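Local coordinates for rhamnonate dehydratase (PDB 3FXG), which probably dehydrates L-rhamnonate to its 2-keto-3-deoxy sugar acid, using a magnesium ion as other enolase-superfamily enzymes do, at residues 269-275 with 292-298. Numbering follows the deposited sequence.
Sequences VKFTTGE and LDIIQPD. With MG (magnesium ion), chain I.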
ATOM      1  N   VAL A 269      18.559 -11.863   8.343  1.00 10.90           N
ATOM      2  CA  VAL A 269      18.616 -12.599   9.602  1.00 11.63           C
ATOM      3  C   VAL A 269      17.280 -13.285   9.872  1.00 12.25           C
ATOM      4  O   VAL A 269      16.215 -12.719   9.614  1.00 10.86           O
ATOM      5  CB  VAL A 269      18.948 -11.660  10.784  1.00 12.62           C
ATOM      6  CG1 VAL A 269      19.000 -12.448  12.084  1.00 10.90           C
ATOM      7  CG2 VAL A 269      20.283 -10.971  10.538  1.00 12.50           C
ATOM      8  N   LYS A 270      17.339 -14.505  10.397  1.00 11.53           N
ATOM      9  CA  LYS A 270      16.130 -15.266  10.687  1.00 10.84           C
ATOM     10  C   LYS A 270      15.525 -14.961  12.056  1.00 10.87           C
ATOM     11  O   LYS A 270      16.238 -14.851  13.058  1.00  9.81           O
ATOM     12  CB  LYS A 270      16.415 -16.771  10.586  1.00 12.54           C
ATOM     13  CG  LYS A 270      16.874 -17.229   9.202  1.00 16.84           C
ATOM     14  CD  LYS A 270      16.705 -18.737   9.036  1.00 21.51           C
ATOM     15  CE  LYS A 270      17.806 -19.513   9.723  1.00 24.89           C
ATOM     16  NZ  LYS A 270      19.093 -19.371   8.990  1.00 28.83           N
ATOM     17  N   PHE A 271      14.202 -14.831  12.084  1.00 10.20           N
ATOM     18  CA  PHE A 271      13.466 -14.564  13.314  1.00  8.76           C
ATOM     19  C   PHE A 271      12.323 -15.563  13.428  1.00  8.21           C
ATOM     20  O   PHE A 271      11.730 -15.946  12.418  1.00 10.30           O
ATOM     21  CB  PHE A 271      12.923 -13.135  13.297  1.00 10.54           C
ATOM     22  CG  PHE A 271      13.999 -12.097  13.362  1.00 11.73           C
ATOM     23  CD1 PHE A 271      14.557 -11.737  14.585  1.00  9.67           C
ATOM     24  CD2 PHE A 271      14.515 -11.543  12.196  1.00 10.50           C
ATOM     25  CE1 PHE A 271      15.621 -10.841  14.647  1.00 12.09           C
ATOM     26  CE2 PHE A 271      15.582 -10.644  12.245  1.00 11.43           C
ATOM     27  CZ  PHE A 271      16.136 -10.295  13.476  1.00 10.78           C
ATOM     28  N   THR A 272      12.022 -15.988  14.653  1.00  8.89           N
ATOM     29  CA  THR A 272      10.953 -16.954  14.885  1.00  9.70           C
ATOM     30  C   THR A 272      10.137 -16.552  16.107  1.00 11.04           C
ATOM     31  O   THR A 272      10.556 -15.702  16.892  1.00 11.67           O
ATOM     32  CB  THR A 272      11.519 -18.373  15.143  1.00 10.35           C
ATOM     33  OG1 THR A 272      12.061 -18.436  16.470  1.00 11.87           O
ATOM     34  CG2 THR A 272      12.628 -18.702  14.143  1.00  9.58           C
ATOM     35  N   THR A 273       8.967 -17.164  16.259  1.00 11.53           N
ATOM     36  CA  THR A 273       8.103 -16.894  17.402  1.00 11.18           C
ATOM     37  C   THR A 273       6.857 -17.759  17.289  1.00 11.84           C
ATOM     38  O   THR A 273       6.715 -18.529  16.333  1.00 11.35           O
ATOM     39  CB  THR A 273       7.673 -15.407  17.453  1.00 12.82           C
ATOM     40  OG1 THR A 273       6.979 -15.149  18.678  1.00 12.95           O
ATOM     41  CG2 THR A 273       6.745 -15.072  16.283  1.00 12.90           C
ATOM     42  N   GLY A 274       5.968 -17.650  18.273  1.00 11.67           N
ATOM     43  CA  GLY A 274       4.729 -18.403  18.216  1.00 11.51           C
ATOM     44  C   GLY A 274       4.348 -19.311  19.371  1.00 12.33           C
ATOM     45  O   GLY A 274       3.195 -19.723  19.451  1.00 12.05           O
ATOM     46  N   GLU A 275       5.272 -19.632  20.271  1.00 12.42           N
ATOM     47  CA  GLU A 275       4.906 -20.529  21.360  1.00 13.33           C
ATOM     48  C   GLU A 275       3.821 -19.950  22.260  1.00 12.78           C
ATOM     49  O   GLU A 275       3.122 -20.693  22.945  1.00 12.45           O
ATOM     50  CB  GLU A 275       6.136 -20.946  22.175  1.00 15.37           C
ATOM     51  CG  GLU A 275       6.834 -19.856  22.955  1.00 20.26           C
ATOM     52  CD  GLU A 275       8.174 -20.334  23.496  1.00 24.67           C
ATOM     53  OE1 GLU A 275       8.396 -20.259  24.726  1.00 24.29           O
ATOM     54  OE2 GLU A 275       9.005 -20.791  22.677  1.00 25.51           O
ATOM     55  N   LEU A 292       8.392 -13.949   9.470  1.00 11.96           N
ATOM     56  CA  LEU A 292       8.906 -14.942  10.407  1.00 13.29           C
ATOM     57  C   LEU A 292       9.343 -16.169   9.616  1.00 13.31           C
ATOM     58  O   LEU A 292       8.576 -16.726   8.835  1.00 13.32           O
ATOM     59  CB  LEU A 292       7.832 -15.312  11.434  1.00 13.59           C
ATOM     60  CG  LEU A 292       7.488 -14.168  12.392  1.00 13.79           C
ATOM     61  CD1 LEU A 292       6.180 -14.453  13.090  1.00 18.20           C
ATOM     62  CD2 LEU A 292       8.620 -13.980  13.399  1.00 12.29           C
ATOM     63  N   ASP A 293      10.588 -16.579   9.818  1.00 13.34           N
ATOM     64  CA  ASP A 293      11.147 -17.720   9.102  1.00 13.49           C
ATOM     65  C   ASP A 293      10.631 -19.053   9.613  1.00 13.08           C
ATOM     66  O   ASP A 293      10.648 -20.052   8.891  1.00 13.43           O
ATOM     67  CB  ASP A 293      12.664 -17.673   9.203  1.00 13.60           C
ATOM     68  CG  ASP A 293      13.226 -16.404   8.618  1.00 14.01           C
ATOM     69  OD1 ASP A 293      13.584 -16.410   7.424  1.00 15.64           O
ATOM     70  OD2 ASP A 293      13.279 -15.394   9.346  1.00 13.65           O
ATOM     71  N   ILE A 294      10.175 -19.060  10.861  1.00 10.96           N
ATOM     72  CA  ILE A 294       9.637 -20.267  11.479  1.00 12.14           C
ATOM     73  C   ILE A 294       8.582 -19.899  12.515  1.00 11.61           C
ATOM     74  O   ILE A 294       8.774 -18.963  13.289  1.00 12.23           O
ATOM     75  CB  ILE A 294      10.735 -21.069  12.224  1.00 12.20           C
ATOM     76  CG1 ILE A 294      11.874 -21.436  11.276  1.00 14.90           C
ATOM     77  CG2 ILE A 294      10.137 -22.341  12.828  1.00 13.58           C
ATOM     78  CD1 ILE A 294      13.006 -22.182  11.964  1.00 15.44           C
ATOM     79  N   ILE A 295       7.461 -20.614  12.525  1.00 12.30           N
ATOM     80  CA  ILE A 295       6.449 -20.358  13.541  1.00 12.91           C
ATOM     81  C   ILE A 295       6.543 -21.545  14.490  1.00 13.61           C
ATOM     82  O   ILE A 295       6.756 -22.682  14.056  1.00 14.52           O
ATOM     83  CB  ILE A 295       5.030 -20.190  12.943  1.00 14.06           C
ATOM     84  CG1 ILE A 295       4.592 -21.444  12.192  1.00 14.54           C
ATOM     85  CG2 ILE A 295       5.020 -18.970  12.023  1.00 13.84           C
ATOM     86  CD1 ILE A 295       3.142 -21.373  11.722  1.00 14.93           C
ATOM     87  N   GLN A 296       6.390 -21.283  15.784  1.00 13.20           N
ATOM     88  CA  GLN A 296       6.577 -22.322  16.790  1.00 13.91           C
ATOM     89  C   GLN A 296       5.481 -22.497  17.835  1.00 13.61           C
ATOM     90  O   GLN A 296       5.674 -22.178  19.009  1.00 14.92           O
ATOM     91  CB  GLN A 296       7.905 -22.047  17.498  1.00 13.38           C
ATOM     92  CG  GLN A 296       9.059 -21.806  16.524  1.00 13.92           C
ATOM     93  CD  GLN A 296      10.262 -21.145  17.179  1.00 17.12           C
ATOM     94  OE1 GLN A 296      10.168 -20.029  17.697  1.00 15.68           O
ATOM     95  NE2 GLN A 296      11.401 -21.830  17.152  1.00 16.22           N
ATOM     96  N   PRO A 297       4.321 -23.025  17.431  1.00 13.87           N
ATOM     97  CA  PRO A 297       3.248 -23.210  18.408  1.00 13.26           C
ATOM     98  C   PRO A 297       3.557 -24.361  19.354  1.00 13.99           C
ATOM     99  O   PRO A 297       4.348 -25.247  19.022  1.00 12.59           O
ATOM    100  CB  PRO A 297       2.040 -23.519  17.531  1.00 13.68           C
ATOM    101  CG  PRO A 297       2.650 -24.285  16.407  1.00 15.25           C
ATOM    102  CD  PRO A 297       3.899 -23.475  16.094  1.00 15.53           C
ATOM    103  N   ASP A 298       2.948 -24.333  20.534  1.00 13.87           N
ATOM    104  CA  ASP A 298       3.104 -25.414  21.500  1.00 15.09           C
ATOM    105  C   ASP A 298       1.795 -26.183  21.342  1.00 15.10           C
ATOM    106  O   ASP A 298       0.718 -25.611  21.500  1.00 14.13           O
ATOM    107  CB  ASP A 298       3.236 -24.872  22.928  1.00 16.56           C
ATOM    108  CG  ASP A 298       3.478 -25.973  23.945  1.00 18.62           C
ATOM    109  OD1 ASP A 298       2.612 -26.863  24.077  1.00 18.03           O
ATOM    110  OD2 ASP A 298       4.536 -25.958  24.609  1.00 23.35           O
TER
HETATM  111 MG    MG I 501      11.203 -20.494  22.869  1.00 20.55          MG
HETATM  112  O   HOH W   1       8.363 -19.101  20.092  1.00 14.38           O
HETATM  113  O   HOH W   2       1.342 -22.151  21.327  1.00 15.42           O
HETATM  114  O   HOH W   3      11.807 -22.851  23.356  1.00 18.76           O
HETATM  115  O   HOH W   4      10.777 -18.529  23.958  1.00 22.76           O
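T272 packs beside I294 on the same sheet face, CG2 to I294 CB at 3.6 Å, and its OG1 donates to Q296 OE1 at 2.8 Å. The end-to-end directions of 269-275 and 292-298 differ by 24°, and helix 279-287 connects them: one parallel beta-alpha-beta unit of the C-terminal barrel. The backbone ladder is uneven: Q296 N to T273 O is 2.8 Å, D293 N to F271 O 2.9 Å, but T273 N to I294 O is weak at 3.5 Å. At the N-terminal end, D293 OD2 accepts from F271 N (2.9 Å) and salt-bridges K263, while OD1 hydrogen-bonds S230 of a second subunit. An ideal CB on G274 would lie 2.8 Å from Q296 N and, at phi/psi 125/-15, jam against T273 O, so glycine is required. E275 OE2 binds MG at 2.2 Å, alongside D222 and E248. Water 1 accepts from E275 N (3.1 Å) and donates to E275 OE2 (3.2 Å) and Q296 OE1 (3.1 Å); Q296 NE2 bonds E248. Q296 thus links two metal ligands, consistent with a pre-ordered site.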